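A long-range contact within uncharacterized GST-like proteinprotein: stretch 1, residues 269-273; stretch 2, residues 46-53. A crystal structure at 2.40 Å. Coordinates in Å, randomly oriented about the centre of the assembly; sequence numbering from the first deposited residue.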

ATOM      1  N   VAL A 269     -31.581 -30.558 -12.372  1.00 27.57           N
ATOM      2  CA  VAL A 269     -31.025 -31.573 -13.227  1.00 27.15           C
ATOM      3  C   VAL A 269     -29.971 -32.438 -12.577  1.00 26.76           C
ATOM      4  O   VAL A 269     -30.010 -33.639 -12.720  1.00 26.64           O
ATOM      5  CB  VAL A 269     -30.414 -30.916 -14.467  1.00 27.32           C
ATOM      6  CG1 VAL A 269     -29.474 -31.855 -15.165  1.00 27.27           C
ATOM      7  CG2 VAL A 269     -31.509 -30.448 -15.395  1.00 27.08           C
ATOM      8  N   GLU A 270     -29.019 -31.835 -11.881  1.00 26.19           N
ATOM      9  CA  GLU A 270     -27.956 -32.598 -11.251  1.00 25.44           C
ATOM     10  C   GLU A 270     -28.301 -33.060  -9.860  1.00 24.91           C
ATOM     11  O   GLU A 270     -27.592 -32.743  -8.929  1.00 25.13           O
ATOM     12  CB  GLU A 270     -26.682 -31.760 -11.154  1.00 25.50           C
ATOM     13  CG  GLU A 270     -26.555 -30.651 -12.160  1.00 25.62           C
ATOM     14  CD  GLU A 270     -25.256 -29.861 -12.025  1.00 25.30           C
ATOM     15  OE1 GLU A 270     -24.982 -29.327 -10.938  1.00 24.50           O
ATOM     16  OE2 GLU A 270     -24.523 -29.745 -13.019  1.00 24.60           O
ATOM     17  N   ALA A 271     -29.371 -33.809  -9.702  1.00 24.03           N
ATOM     18  CA  ALA A 271     -29.767 -34.233  -8.380  1.00 23.24           C
ATOM     19  C   ALA A 271     -28.786 -35.256  -7.887  1.00 22.84           C
ATOM     20  O   ALA A 271     -28.182 -35.940  -8.675  1.00 23.09           O
ATOM     21  CB  ALA A 271     -31.125 -34.791  -8.403  1.00 23.08           C
ATOM     22  N   VAL A 272     -28.619 -35.363  -6.583  1.00 21.99           N
ATOM     23  CA  VAL A 272     -27.670 -36.305  -6.053  1.00 21.19           C
ATOM     24  C   VAL A 272     -28.351 -37.317  -5.180  1.00 21.27           C
ATOM     25  O   VAL A 272     -29.066 -36.961  -4.283  1.00 20.74           O
ATOM     26  CB  VAL A 272     -26.623 -35.608  -5.243  1.00 21.11           C
ATOM     27  CG1 VAL A 272     -25.707 -36.595  -4.654  1.00 20.32           C
ATOM     28  CG2 VAL A 272     -25.871 -34.674  -6.083  1.00 20.35           C
ATOM     29  N   GLU A 273     -28.116 -38.589  -5.453  1.00 21.42           N
ATOM     30  CA  GLU A 273     -28.831 -39.656  -4.794  1.00 21.78           C
ATOM     31  C   GLU A 273     -28.010 -40.401  -3.776  1.00 22.21           C
ATOM     32  O   GLU A 273     -26.832 -40.549  -3.921  1.00 22.53           O
ATOM     33  CB  GLU A 273     -29.375 -40.615  -5.820  1.00 21.81           C
TER
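Stretch 2, residues 46-53: LTGGYRKT

This is a small contact between a glycine-bearing turn and a segment leading into a strand, fastened at one end by the carboxylate of Glu 270 and packed at the other by Val 272, where the strand begins. Stretch 2 finishes a helix at Thr 47, turns through Gly 48 and Gly 49, and continues from Tyr 50 as an irregular loop. It runs opposite to stretch 1 in register: Gly 48 lies by Val 272, CA to CA 5.3 Å, and Tyr 50 by Glu 270, CA to CA 5.4 Å. No backbone-to-backbone hydrogen bond joins the two, so side chains of stretch 1 do the work against a mostly backbone surface.

The first rule is in the turn. Gly 48 and Gly 49 both have positive phi (85° and 105°), and a CB on either would jam against the preceding carbonyl oxygen. At Gly 48 the neighbour adds its own demand, for an ideal CB would stand 2.7 Å from Val 272 CG1. The bare backbone lets Val 272, chi1 t, settle close: its CG1 is 3.5 Å from Thr 47 O, and its CG2 is 3.7 Å from Gly 48 O and 4.1 Å from Tyr 50 CB. Within the turn, Thr 47 OG1 accepts from Gly 49 N at 3.1 Å and donates to Tyr 50 O at 2.8 Å, bracing the chain where the helix stops.

The second rule is one carboxylate with two tasks. Glu 270 places CB 3.1 Å from Gly 49 O and reaches along the loop, where its OE1 accepts a hydrogen bond from Arg 51 N at 2.8 Å. Its OE2 lies over a face of the guanidinium, 3.3 Å from Arg 51 NE; this salt bridge is purely electrostatic, since no N-H points at the oxygen.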

ATOM      1  N   LEU A  46     -16.759 -37.459  -6.785  1.00 17.97           N
ATOM      2  CA  LEU A  46     -17.027 -37.071  -5.420  1.00 17.96           C
ATOM      3  C   LEU A  46     -18.416 -36.535  -5.115  1.00 17.60           C
ATOM      4  O   LEU A  46     -19.043 -36.967  -4.209  1.00 18.06           O
ATOM      5  CB  LEU A  46     -15.998 -36.058  -4.970  1.00 17.87           C
ATOM      6  CG  LEU A  46     -14.553 -36.303  -5.334  1.00 18.34           C
ATOM      7  CD1 LEU A  46     -13.811 -35.049  -5.216  1.00 18.83           C
ATOM      8  CD2 LEU A  46     -13.940 -37.330  -4.486  1.00 18.49           C
ATOM      9  N   THR A  47     -18.888 -35.573  -5.867  1.00 17.80           N
ATOM     10  CA  THR A  47     -20.189 -34.975  -5.639  1.00 17.55           C
ATOM     11  C   THR A  47     -21.422 -35.825  -5.853  1.00 17.77           C
ATOM     12  O   THR A  47     -22.419 -35.605  -5.225  1.00 17.07           O
ATOM     13  CB  THR A  47     -20.364 -33.717  -6.413  1.00 17.78           C
ATOM     14  OG1 THR A  47     -20.335 -34.024  -7.792  1.00 17.60           O
ATOM     15  CG2 THR A  47     -19.261 -32.780  -6.101  1.00 17.26           C
ATOM     16  N   GLY A  48     -21.368 -36.783  -6.750  1.00 17.62           N
ATOM     17  CA  GLY A  48     -22.582 -37.422  -7.178  1.00 18.45           C
ATOM     18  C   GLY A  48     -23.295 -36.684  -8.276  1.00 18.78           C
ATOM     19  O   GLY A  48     -24.425 -36.948  -8.572  1.00 18.82           O
ATOM     20  N   GLY A  49     -22.599 -35.782  -8.923  1.00 19.12           N
ATOM     21  CA  GLY A  49     -23.187 -34.993  -9.971  1.00 19.81           C
ATOM     22  C   GLY A  49     -23.542 -33.546  -9.733  1.00 20.22           C
ATOM     23  O   GLY A  49     -23.852 -32.870 -10.669  1.00 20.59           O
ATOM     24  N   TYR A  50     -23.430 -33.049  -8.520  1.00 20.22           N
ATOM     25  CA  TYR A  50     -23.548 -31.637  -8.324  1.00 20.21           C
ATOM     26  C   TYR A  50     -22.322 -31.043  -8.958  1.00 20.65           C
ATOM     27  O   TYR A  50     -21.230 -31.485  -8.720  1.00 20.23           O
ATOM     28  CB  TYR A  50     -23.560 -31.326  -6.844  1.00 20.11           C
ATOM     29  CG  TYR A  50     -23.683 -29.871  -6.507  1.00 20.63           C
ATOM     30  CD1 TYR A  50     -24.897 -29.247  -6.528  1.00 19.67           C
ATOM     31  CD2 TYR A  50     -22.589 -29.136  -6.147  1.00 21.60           C
ATOM     32  CE1 TYR A  50     -25.019 -27.956  -6.227  1.00 20.80           C
ATOM     33  CE2 TYR A  50     -22.704 -27.837  -5.835  1.00 23.15           C
ATOM     34  CZ  TYR A  50     -23.927 -27.243  -5.873  1.00 23.07           C
ATOM     35  OH  TYR A  50     -24.040 -25.920  -5.566  1.00 23.39           O
ATOM     36  N   ARG A  51     -22.501 -30.050  -9.798  1.00 21.04           N
ATOM     37  CA  ARG A  51     -21.366 -29.482 -10.471  1.00 21.99           C
ATOM     38  C   ARG A  51     -21.134 -28.012 -10.307  1.00 22.16           C
ATOM     39  O   ARG A  51     -20.411 -27.444 -11.071  1.00 22.49           O
ATOM     40  CB  ARG A  51     -21.367 -29.855 -11.933  1.00 22.14           C
ATOM     41  CG  ARG A  51     -21.168 -31.302 -12.145  1.00 24.11           C
ATOM     42  CD  ARG A  51     -20.858 -31.589 -13.546  1.00 26.69           C
ATOM     43  NE  ARG A  51     -22.011 -31.405 -14.393  1.00 28.70           N
ATOM     44  CZ  ARG A  51     -22.869 -32.358 -14.688  1.00 29.46           C
ATOM     45  NH1 ARG A  51     -22.720 -33.570 -14.204  1.00 29.37           N
ATOM     46  NH2 ARG A  51     -23.878 -32.084 -15.473  1.00 29.22           N
ATOM     47  N   LYS A  52     -21.736 -27.385  -9.329  1.00 22.35           N
ATOM     48  CA  LYS A  52     -21.456 -25.994  -9.127  1.00 22.92           C
ATOM     49  C   LYS A  52     -20.316 -25.862  -8.145  1.00 22.89           C
ATOM     50  O   LYS A  52     -20.344 -26.414  -7.084  1.00 23.82           O
ATOM     51  CB  LYS A  52     -22.682 -25.273  -8.627  1.00 22.94           C
ATOM     52  CG  LYS A  52     -22.685 -23.838  -8.974  1.00 25.22           C
ATOM     53  CD  LYS A  52     -22.551 -22.977  -7.743  1.00 28.91           C
ATOM     54  CE  LYS A  52     -23.824 -22.249  -7.458  1.00 29.64           C
ATOM     55  NZ  LYS A  52     -23.718 -20.817  -7.785  1.00 30.55           N
ATOM     56  N   THR A  53     -19.305 -25.125  -8.524  1.00 22.15           N
ATOM     57  CA  THR A  53     -18.098 -25.048  -7.772  1.00 21.75           C
ATOM     58  C   THR A  53     -17.936 -23.593  -7.528  1.00 21.53           C
ATOM     59  O   THR A  53     -18.589 -22.828  -8.150  1.00 21.74           O
ATOM     60  CB  THR A  53     -16.951 -25.577  -8.570  1.00 21.88           C
ATOM     61  OG1 THR A  53     -16.929 -24.941  -9.832  1.00 20.12           O
ATOM     62  CG2 THR A  53     -17.129 -27.018  -8.799  1.00 22.34           C
TER